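Macrodomain protein (Streptomyces coelicolor, PDB 5E3B) probably acts as a hydrolase that releases ADP-ribose from ADP-ribosylated thymidine in DNA, and its disruption increases antibiotic production. Local coordinates at residues I122-D131 with V157-R168; P34-H44 with R132-P143. One frame throughout, in Å; residues are numbered along the deposited sequence.

Interaction 1 of 2, residues I122-D131 with V157-R168; sequences IGTALGRVAD and VEPLISDRLTRR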
loop_
_atom_site.group_PDB
_atom_site.type_symbol
_atom_site.label_atom_id
_atom_site.label_comp_id
_atom_site.label_asym_id
_atom_site.label_seq_id
_atom_site.Cartn_x
_atom_site.Cartn_y
_atom_site.Cartn_z
ATOM N N ILE A 122 9.498 4.037 1.537
ATOM C CA ILE A 122 8.812 2.899 0.918
ATOM C C ILE A 122 9.368 1.558 1.431
ATOM O O ILE A 122 8.606 0.632 1.639
ATOM C CB ILE A 122 8.891 2.946 -0.607
ATOM C CG1 ILE A 122 8.036 4.045 -1.106
ATOM C CG2 ILE A 122 8.520 1.597 -1.238
ATOM C CD1 ILE A 122 6.576 3.639 -1.227
ATOM N N GLY A 123 10.693 1.468 1.557
ATOM C CA GLY A 123 11.318 0.250 2.089
ATOM C C GLY A 123 10.797 -0.109 3.457
ATOM O O GLY A 123 10.357 -1.219 3.741
ATOM N N THR A 124 10.816 0.867 4.360
ATOM C CA THR A 124 10.371 0.723 5.723
ATOM C C THR A 124 8.884 0.290 5.770
ATOM O O THR A 124 8.468 -0.647 6.468
ATOM C CB THR A 124 10.586 2.011 6.498
ATOM O OG1 THR A 124 12.048 2.211 6.543
ATOM C CG2 THR A 124 10.062 1.932 7.868
ATOM N N ALA A 125 8.104 0.982 4.968
ATOM C CA ALA A 125 6.661 0.721 4.950
ATOM C C ALA A 125 6.333 -0.624 4.436
ATOM O O ALA A 125 5.481 -1.354 4.962
ATOM C CB ALA A 125 5.911 1.773 4.096
ATOM N N LEU A 126 6.987 -1.005 3.355
ATOM C CA LEU A 126 6.812 -2.348 2.867
ATOM C C LEU A 126 7.255 -3.437 3.802
ATOM O O LEU A 126 6.641 -4.520 3.851
ATOM C CB LEU A 126 7.499 -2.568 1.503
ATOM C CG LEU A 126 6.939 -1.810 0.270
ATOM C CD1 LEU A 126 7.916 -1.852 -0.886
ATOM C CD2 LEU A 126 5.645 -2.480 -0.183
ATOM N N GLY A 127 8.315 -3.191 4.560
ATOM C CA GLY A 127 8.675 -4.108 5.601
ATOM C C GLY A 127 7.645 -4.263 6.680
ATOM O O GLY A 127 7.344 -5.373 7.171
ATOM N N ARG A 128 7.047 -3.129 7.051
ATOM C CA ARG A 128 5.940 -3.186 7.978
ATOM C C ARG A 128 4.689 -3.907 7.470
ATOM O O ARG A 128 4.003 -4.605 8.234
ATOM C CB ARG A 128 5.581 -1.791 8.456
ATOM C CG ARG A 128 6.721 -1.207 9.217
ATOM C CD ARG A 128 6.448 0.153 9.799
ATOM N NE ARG A 128 7.657 0.613 10.502
ATOM C CZ ARG A 128 7.763 1.788 11.142
ATOM N NH1 ARG A 128 6.706 2.597 11.238
ATOM N NH2 ARG A 128 8.942 2.152 11.705
ATOM N N VAL A 129 4.370 -3.721 6.190
ATOM C CA VAL A 129 3.340 -4.502 5.531
ATOM C C VAL A 129 3.656 -5.978 5.621
ATOM O O VAL A 129 2.792 -6.787 5.878
ATOM C CB VAL A 129 3.163 -4.020 4.066
ATOM C CG1 VAL A 129 2.309 -4.957 3.261
ATOM C CG2 VAL A 129 2.530 -2.624 4.047
ATOM N N ALA A 130 4.921 -6.328 5.309
ATOM C CA ALA A 130 5.343 -7.698 5.369
ATOM C C ALA A 130 5.155 -8.269 6.764
ATOM O O ALA A 130 4.669 -9.373 6.881
ATOM C CB ALA A 130 6.729 -7.875 4.908
ATOM N N ASP A 131 5.566 -7.533 7.799
ATOM C CA ASP A 131 5.357 -8.046 9.197
ATOM C C ASP A 131 3.901 -8.392 9.415
ATOM O O ASP A 131 3.514 -9.413 10.007
ATOM C CB ASP A 131 5.862 -7.069 10.227
ATOM C CG ASP A 131 7.394 -6.761 10.088
ATOM O OD1 ASP A 131 8.160 -7.630 9.608
ATOM O OD2 ASP A 131 7.811 -5.615 10.375
ATOM N N VAL A 157 10.766 0.878 -6.521
ATOM C CA VAL A 157 9.749 0.165 -5.790
ATOM C C VAL A 157 9.753 -1.356 -5.996
ATOM O O VAL A 157 9.675 -2.078 -5.006
ATOM C CB VAL A 157 8.322 0.823 -6.021
ATOM C CG1 VAL A 157 7.228 -0.020 -5.366
ATOM C CG2 VAL A 157 8.378 2.291 -5.512
ATOM N N GLU A 158 9.808 -1.889 -7.241
ATOM C CA GLU A 158 9.597 -3.285 -7.445
ATOM C C GLU A 158 10.731 -4.038 -6.665
ATOM O O GLU A 158 10.469 -5.031 -6.038
ATOM C CB GLU A 158 9.381 -3.806 -8.915
ATOM C CG GLU A 158 9.180 -5.278 -8.958
ATOM C CD GLU A 158 8.579 -5.995 -10.196
ATOM O OE1 GLU A 158 7.806 -5.464 -10.916
ATOM O OE2 GLU A 158 8.742 -7.240 -10.304
ATOM N N PRO A 159 12.008 -3.589 -6.768
ATOM C CA PRO A 159 12.985 -4.333 -5.980
ATOM C C PRO A 159 12.787 -4.357 -4.496
ATOM O O PRO A 159 13.067 -5.339 -3.807
ATOM C CB PRO A 159 14.302 -3.629 -6.278
ATOM C CG PRO A 159 14.132 -3.095 -7.638
ATOM C CD PRO A 159 12.674 -2.636 -7.681
ATOM N N LEU A 160 12.180 -3.285 -3.973
ATOM C CA LEU A 160 11.795 -3.342 -2.532
ATOM C C LEU A 160 10.624 -4.302 -2.260
ATOM O O LEU A 160 10.536 -4.878 -1.178
ATOM C CB LEU A 160 11.518 -1.893 -2.046
ATOM C CG LEU A 160 12.719 -0.894 -2.000
ATOM C CD1 LEU A 160 12.270 0.545 -1.738
ATOM C CD2 LEU A 160 13.687 -1.342 -0.904
ATOM N N ILE A 161 9.722 -4.514 -3.223
ATOM C CA ILE A 161 8.677 -5.541 -3.106
ATOM C C ILE A 161 9.342 -6.891 -3.006
ATOM O O ILE A 161 9.032 -7.765 -2.187
ATOM C CB ILE A 161 7.660 -5.449 -4.254
ATOM C CG1 ILE A 161 6.950 -4.057 -4.180
ATOM C CG2 ILE A 161 6.734 -6.642 -4.273
ATOM C CD1 ILE A 161 6.068 -3.750 -5.336
ATOM N N SER A 162 10.298 -7.110 -3.935
ATOM C CA SER A 162 11.030 -8.395 -3.927
ATOM C C SER A 162 11.751 -8.597 -2.579
ATOM O O SER A 162 11.672 -9.730 -2.016
ATOM C CB SER A 162 12.090 -8.424 -5.052
ATOM O OG SER A 162 11.415 -8.470 -6.333
ATOM N N ASP A 163 12.452 -7.567 -2.124
ATOM C CA ASP A 163 13.310 -7.701 -0.941
ATOM C C ASP A 163 12.499 -7.793 0.375
ATOM O O ASP A 163 12.897 -8.450 1.311
ATOM C CB ASP A 163 14.275 -6.567 -0.901
ATOM C CG ASP A 163 15.288 -6.709 0.167
ATOM O OD1 ASP A 163 16.112 -7.651 0.125
ATOM O OD2 ASP A 163 15.261 -5.904 1.138
ATOM N N ARG A 164 11.380 -7.023 0.437
ATOM C CA ARG A 164 10.654 -6.953 1.692
ATOM C C ARG A 164 9.487 -7.936 1.797
ATOM O O ARG A 164 9.105 -8.366 2.929
ATOM C CB ARG A 164 10.074 -5.534 1.963
ATOM C CG ARG A 164 11.115 -4.417 1.992
ATOM C CD ARG A 164 12.067 -4.689 3.163
ATOM N NE ARG A 164 12.722 -3.493 3.582
ATOM C CZ ARG A 164 13.725 -2.880 2.994
ATOM N NH1 ARG A 164 14.117 -1.714 3.576
ATOM N NH2 ARG A 164 14.479 -3.424 1.991
ATOM N N LEU A 165 8.883 -8.277 0.649
ATOM C CA LEU A 165 7.726 -9.143 0.603
ATOM C C LEU A 165 8.046 -10.485 0.048
ATOM O O LEU A 165 7.910 -11.454 0.775
ATOM C CB LEU A 165 6.582 -8.506 -0.159
ATOM C CG LEU A 165 6.031 -7.223 0.494
ATOM C CD1 LEU A 165 5.177 -6.372 -0.421
ATOM C CD2 LEU A 165 5.206 -7.647 1.713
ATOM N N THR A 166 8.382 -10.619 -1.236
ATOM C CA THR A 166 8.704 -11.919 -1.814
ATOM C C THR A 166 9.730 -12.714 -1.016
ATOM O O THR A 166 9.497 -13.933 -0.756
ATOM C CB THR A 166 9.182 -11.716 -3.301
ATOM O OG1 THR A 166 8.121 -11.014 -3.941
ATOM C CG2 THR A 166 9.331 -13.093 -3.912
ATOM N N ARG A 167 10.746 -12.027 -0.530
ATOM C CA ARG A 167 11.838 -12.625 0.235
ATOM C C ARG A 167 11.298 -13.338 1.477
ATOM O O ARG A 167 11.859 -14.316 1.943
ATOM C CB ARG A 167 12.830 -11.565 0.658
ATOM C CG ARG A 167 14.136 -12.068 1.278
ATOM C CD ARG A 167 15.007 -10.941 1.796
ATOM N NE ARG A 167 14.280 -10.144 2.777
ATOM C CZ ARG A 167 14.149 -10.426 4.064
ATOM N NH1 ARG A 167 13.385 -9.650 4.795
ATOM N NH2 ARG A 167 14.714 -11.506 4.617
ATOM N N ARG A 168 10.219 -12.839 1.996
ATOM C CA ARG A 168 9.586 -13.486 3.150
ATOM C C ARG A 168 8.536 -14.480 2.861
ATOM O O ARG A 168 7.900 -14.965 3.811
ATOM C CB ARG A 168 9.091 -12.381 4.023
ATOM C CG ARG A 168 10.338 -11.888 4.696
ATOM C CD ARG A 168 10.054 -10.885 5.656
ATOM N NE ARG A 168 9.274 -11.313 6.844
ATOM C CZ ARG A 168 8.878 -10.353 7.673
ATOM N NH1 ARG A 168 9.254 -9.104 7.446
ATOM N NH2 ARG A 168 8.180 -10.626 8.720
#

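Interaction 2 of 2, residues P34-H44 with R132-P143; sequences PSVKGVKMIAH and RAAELEASVHLP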
loop_
_atom_site.group_PDB
_atom_site.type_symbol
_atom_site.label_atom_id
_atom_site.label_comp_id
_atom_site.label_asym_id
_atom_site.label_seq_id
_atom_site.Cartn_x
_atom_site.Cartn_y
_atom_site.Cartn_z
ATOM N N PRO A 34 -9.200 -8.081 -5.111
ATOM C CA PRO A 34 -8.451 -9.350 -5.333
ATOM C C PRO A 34 -9.380 -10.533 -5.238
ATOM O O PRO A 34 -10.293 -10.500 -4.397
ATOM C CB PRO A 34 -7.423 -9.383 -4.180
ATOM C CG PRO A 34 -7.588 -8.142 -3.417
ATOM C CD PRO A 34 -8.817 -7.428 -3.852
ATOM N N SER A 35 -9.126 -11.556 -6.047
ATOM C CA SER A 35 -10.049 -12.696 -6.154
ATOM C C SER A 35 -9.382 -13.973 -5.706
ATOM O O SER A 35 -9.419 -14.999 -6.379
ATOM C CB SER A 35 -10.513 -12.845 -7.587
ATOM O OG SER A 35 -9.379 -13.031 -8.419
ATOM N N VAL A 36 -8.757 -13.916 -4.559
ATOM C CA VAL A 36 -7.989 -15.016 -4.114
ATOM C C VAL A 36 -8.575 -15.393 -2.762
ATOM O O VAL A 36 -9.278 -14.592 -2.112
ATOM C CB VAL A 36 -6.489 -14.651 -4.104
ATOM C CG1 VAL A 36 -6.182 -13.626 -3.004
ATOM C CG2 VAL A 36 -5.616 -15.902 -3.945
ATOM N N LYS A 37 -8.310 -16.615 -2.350
ATOM C CA LYS A 37 -8.756 -17.089 -1.070
ATOM C C LYS A 37 -7.797 -16.542 0.023
ATOM O O LYS A 37 -6.638 -16.281 -0.242
ATOM C CB LYS A 37 -8.829 -18.655 -1.070
ATOM C CG LYS A 37 -7.799 -19.396 -0.214
ATOM N N GLY A 38 -8.295 -16.446 1.246
ATOM C CA GLY A 38 -7.486 -16.188 2.391
ATOM C C GLY A 38 -7.492 -14.673 2.607
ATOM O O GLY A 38 -8.177 -13.957 1.888
ATOM N N VAL A 39 -6.779 -14.247 3.606
ATOM C CA VAL A 39 -6.757 -12.832 3.999
ATOM C C VAL A 39 -6.033 -12.139 2.873
ATOM O O VAL A 39 -4.995 -12.630 2.389
ATOM C CB VAL A 39 -6.037 -12.625 5.337
ATOM C CG1 VAL A 39 -5.960 -11.160 5.674
ATOM C CG2 VAL A 39 -6.782 -13.409 6.444
ATOM N N LYS A 40 -6.558 -10.999 2.523
ATOM C CA LYS A 40 -5.995 -10.116 1.463
ATOM C C LYS A 40 -5.630 -8.768 2.064
ATOM O O LYS A 40 -6.428 -8.163 2.823
ATOM C CB LYS A 40 -7.036 -9.925 0.383
ATOM C CG LYS A 40 -7.250 -11.242 -0.367
ATOM C CD LYS A 40 -8.558 -11.289 -1.126
ATOM C CE LYS A 40 -9.791 -11.621 -0.279
ATOM N NZ LYS A 40 -10.017 -13.046 0.100
ATOM N N MET A 41 -4.465 -8.235 1.625
ATOM C CA MET A 41 -4.025 -6.928 2.065
ATOM C C MET A 41 -3.666 -6.143 0.846
ATOM O O MET A 41 -2.818 -6.544 0.077
ATOM C CB MET A 41 -2.859 -6.991 3.012
ATOM C CG MET A 41 -2.484 -5.653 3.508
ATOM S SD MET A 41 -1.066 -5.711 4.585
ATOM C CE MET A 41 -1.688 -6.524 6.007
ATOM N N ILE A 42 -4.336 -4.992 0.717
ATOM C CA ILE A 42 -4.139 -4.084 -0.418
ATOM C C ILE A 42 -3.257 -2.942 0.050
ATOM O O ILE A 42 -3.676 -2.176 0.898
ATOM C CB ILE A 42 -5.479 -3.596 -0.902
ATOM C CG1 ILE A 42 -6.388 -4.781 -1.285
ATOM C CG2 ILE A 42 -5.340 -2.601 -2.004
ATOM C CD1 ILE A 42 -7.802 -4.382 -1.213
ATOM N N ALA A 43 -2.046 -2.811 -0.493
ATOM C CA ALA A 43 -1.080 -1.850 -0.008
ATOM C C ALA A 43 -0.823 -0.833 -1.069
ATOM O O ALA A 43 -0.665 -1.189 -2.268
ATOM C CB ALA A 43 0.251 -2.547 0.301
ATOM N N HIS A 44 -0.800 0.440 -0.665
ATOM C CA HIS A 44 -0.618 1.513 -1.617
ATOM C C HIS A 44 0.091 2.684 -0.969
ATOM O O HIS A 44 0.105 2.865 0.243
ATOM C CB HIS A 44 -1.975 1.868 -2.246
ATOM C CG HIS A 44 -2.904 2.541 -1.262
ATOM N ND1 HIS A 44 -3.347 3.838 -1.400
ATOM C CD2 HIS A 44 -3.417 2.101 -0.086
ATOM C CE1 HIS A 44 -4.074 4.186 -0.365
ATOM N NE2 HIS A 44 -4.122 3.169 0.461
ATOM N N ARG A 132 3.014 -7.451 9.049
ATOM C CA ARG A 132 1.550 -7.644 9.309
ATOM C C ARG A 132 0.943 -8.709 8.454
ATOM O O ARG A 132 0.135 -9.550 8.896
ATOM C CB ARG A 132 0.893 -6.275 9.173
ATOM C CG ARG A 132 -0.583 -6.135 9.539
ATOM C CD ARG A 132 -0.775 -6.300 11.035
ATOM N NE ARG A 132 -2.214 -6.117 11.332
ATOM C CZ ARG A 132 -2.967 -6.981 12.037
ATOM N NH1 ARG A 132 -2.504 -8.087 12.548
ATOM N NH2 ARG A 132 -4.262 -6.670 12.213
ATOM N N ALA A 133 1.355 -8.790 7.164
ATOM C CA ALA A 133 0.870 -9.821 6.270
ATOM C C ALA A 133 1.349 -11.162 6.708
ATOM O O ALA A 133 0.541 -12.121 6.683
ATOM C CB ALA A 133 1.284 -9.508 4.806
ATOM N N ALA A 134 2.532 -11.256 7.269
ATOM C CA ALA A 134 2.990 -12.590 7.731
ATOM C C ALA A 134 2.131 -13.071 8.890
ATOM O O ALA A 134 1.642 -14.186 8.866
ATOM C CB ALA A 134 4.416 -12.537 8.086
ATOM N N GLU A 135 1.867 -12.178 9.859
ATOM C CA GLU A 135 1.013 -12.646 10.953
ATOM C C GLU A 135 -0.399 -12.925 10.602
ATOM O O GLU A 135 -0.987 -13.832 11.185
ATOM C CB GLU A 135 1.118 -11.803 12.166
ATOM C CG GLU A 135 0.555 -10.477 12.055
ATOM C CD GLU A 135 0.769 -9.651 13.324
ATOM O OE1 GLU A 135 1.371 -10.114 14.319
ATOM O OE2 GLU A 135 0.275 -8.539 13.304
ATOM N N LEU A 136 -0.962 -12.213 9.616
ATOM C CA LEU A 136 -2.301 -12.466 9.116
ATOM C C LEU A 136 -2.405 -13.633 8.105
ATOM O O LEU A 136 -3.491 -13.943 7.668
ATOM C CB LEU A 136 -2.845 -11.227 8.417
ATOM C CG LEU A 136 -3.257 -10.084 9.364
ATOM C CD1 LEU A 136 -3.580 -8.872 8.507
ATOM C CD2 LEU A 136 -4.516 -10.370 10.172
ATOM N N GLU A 137 -1.265 -14.158 7.704
ATOM C CA GLU A 137 -1.152 -15.136 6.602
ATOM C C GLU A 137 -1.834 -14.566 5.356
ATOM O O GLU A 137 -2.587 -15.222 4.639
ATOM C CB GLU A 137 -1.769 -16.482 7.031
ATOM C CG GLU A 137 -0.911 -17.116 8.115
ATOM C CD GLU A 137 -1.321 -18.557 8.457
ATOM O OE1 GLU A 137 -2.255 -19.112 7.825
ATOM O OE2 GLU A 137 -0.691 -19.113 9.378
ATOM N N ALA A 138 -1.536 -13.313 5.047
ATOM C CA ALA A 138 -2.195 -12.641 3.967
ATOM C C ALA A 138 -1.372 -12.664 2.683
ATOM O O ALA A 138 -0.161 -12.603 2.720
ATOM C CB ALA A 138 -2.498 -11.216 4.360
ATOM N N SER A 139 -2.099 -12.598 1.565
ATOM C CA SER A 139 -1.434 -12.177 0.318
ATOM C C SER A 139 -1.526 -10.671 0.156
ATOM O O SER A 139 -2.460 -10.034 0.723
ATOM C CB SER A 139 -2.114 -12.861 -0.859
ATOM O OG SER A 139 -3.492 -12.598 -0.947
ATOM N N VAL A 140 -0.589 -10.090 -0.608
ATOM C CA VAL A 140 -0.489 -8.635 -0.749
ATOM C C VAL A 140 -0.776 -8.240 -2.205
ATOM O O VAL A 140 -0.376 -8.978 -3.119
ATOM C CB VAL A 140 0.855 -8.125 -0.242
ATOM C CG1 VAL A 140 1.015 -6.681 -0.545
ATOM C CG2 VAL A 140 0.946 -8.396 1.272
ATOM N N HIS A 141 -1.520 -7.158 -2.388
ATOM C CA HIS A 141 -2.104 -6.711 -3.675
ATOM C C HIS A 141 -1.812 -5.252 -3.801
ATOM O O HIS A 141 -2.198 -4.418 -2.941
ATOM C CB HIS A 141 -3.606 -7.026 -3.636
ATOM C CG HIS A 141 -3.857 -8.482 -3.470
ATOM N ND1 HIS A 141 -3.922 -9.356 -4.538
ATOM C CD2 HIS A 141 -3.930 -9.252 -2.363
ATOM C CE1 HIS A 141 -4.110 -10.572 -4.104
ATOM N NE2 HIS A 141 -4.064 -10.557 -2.782
ATOM N N LEU A 142 -1.014 -4.890 -4.855
ATOM C CA LEU A 142 -0.548 -3.560 -5.001
ATOM C C LEU A 142 -0.810 -3.020 -6.410
ATOM O O LEU A 142 -0.648 -3.734 -7.375
ATOM C CB LEU A 142 0.958 -3.393 -4.736
ATOM C CG LEU A 142 1.626 -3.851 -3.416
ATOM C CD1 LEU A 142 2.212 -5.165 -3.690
ATOM C CD2 LEU A 142 2.616 -2.825 -2.882
ATOM N N PRO A 143 -1.218 -1.777 -6.495
ATOM C CA PRO A 143 -1.257 -1.210 -7.823
ATOM C C PRO A 143 0.151 -0.829 -8.240
ATOM O O PRO A 143 0.992 -0.462 -7.479
ATOM C CB PRO A 143 -2.038 0.054 -7.604
ATOM C CG PRO A 143 -1.734 0.462 -6.195
ATOM C CD PRO A 143 -1.642 -0.795 -5.473
HETATM O O HOH W 1 -4.665 -14.578 0.503
HETATM O O HOH W 2 -5.090 -16.315 4.800
#

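Interaction 1 of 2, residues I122-D131 with V157-R168
Leu126 is the knob of helix 122-131 that enters a hole on helix 157-166 formed by Leu160, Ile161, Arg164 and Leu165. Its branches divide the work: CD1 presses on Leu160 CB at 3.8 Å, while CD2 meets Leu165 CD1 at 3.9 Å. A forked leucine suits this place, since each methyl serves a different neighbour. Arg164 is the knob in return, set among Gly123, Thr124, Leu126 and Gly127. Its chain bends at chi2 (-63°) and runs close along the opposite backbone, so that Gly123 CA lies over one guanidinium face, 3.7 Å from Arg164 NH1. Gly123 suits this place because a side chain there would collide with the guanidinium; Gly127 merely lies beside Arg164 CB. Arg164 NH2 is steadied by a salt bridge to Asp163 OD2 (2.7 Å). Leu165 turns its CD2 onto small Ala130, 3.5 Å from CB. At the exposed end of the contact, Arg168 grips Asp131 OD1 with both NH1 (2.8 Å) and NH2 (3.1 Å), the oxygen lying in the guanidinium plane. The helices run roughly parallel, crossing at -33°. Beneath them is the central sheet: Leu126 and Val129 rest on Met102 of strand 97-105, and Ile122 reaches Val45 of strand 40-47.

Interaction 2 of 2, residues P34-H44 with R132-P143
Pro34 lies over one face of the His141 ring: its CB sits 3.5 Å from the ring centroid and 12° off the normal, a CH-pi contact. With CG anti to its carbonyl carbon (chi1 -60°), His141 lays its ring beneath the proline, and Val36 CG1 comes in obliquely at 3.7 Å from His141 NE2. Polar bonds fix the ring's rotation: NE2 donates to Ser139 OG, and ND1 is bonded to Tyr175. Ser139 OG in turn donates to a water that also bonds the carbonyls of Lys37 and Val39, a fitting use of a small hydroxyl at a partly exposed strand end.

On the other face of the sheet, Met41 is the long bump. In one of its two modelled conformers it runs out straight as far as SD, CG anti to the backbone N (chi1 -177°), then bends at its last torsion to set CE in a hollow between Arg132 CG (3.7 Å) and Leu136 CD1 (3.9 Å), with Ala133 beside them. Val39 fills the corner where helix becomes strand: CG1 abuts Ala138 CB at 3.7 Å and CG2 lies against Leu136 O. That corner is a Schellman motif, with Glu137 at positive phi.

Strands 40-44 and 139-143 pair in parallel through four backbone bonds, from Ser139 N to Val39 O up to Ala43 N to His141 O. The next carbonyl, Ala43 O, is buried without a partner; facing it is Pro143, whose CD lies 3.4 Å away and which has no N-H to give. Lys40 curls back to bond Val36 O and Gly38 O, tying down the loop.

Strand 40-47 is flanked on its other edge by strand 97-105, and 139-143 by 172-176. Helix 119-136 links 97-105 to 139-143 in a beta-alpha-beta crossover that passes over strand 40-47.

How the interactions relate
Helix 119-136 serves both contacts: interaction 1 uses its middle turns, interaction 2 its last turn and the strand that follows. Interaction 1 joins two helices on one face of the sheet and is mostly buried, relying on a leucine knob and an arginine knob that interlock, with salt bridges toward the margin. Interaction 2 joins neighbouring parallel strands and the helix end above them, so backbone hydrogen bonds give its order, and it grades from a buried interior to a watered loop. The two meet beneath the helices, where Val129 CG1 packs on Met41 SD at 3.7 Å and Leu165 approaches Val140, making one continuous apolar layer between helices and sheet. Strand 139-143 then leads on into helix 154-166.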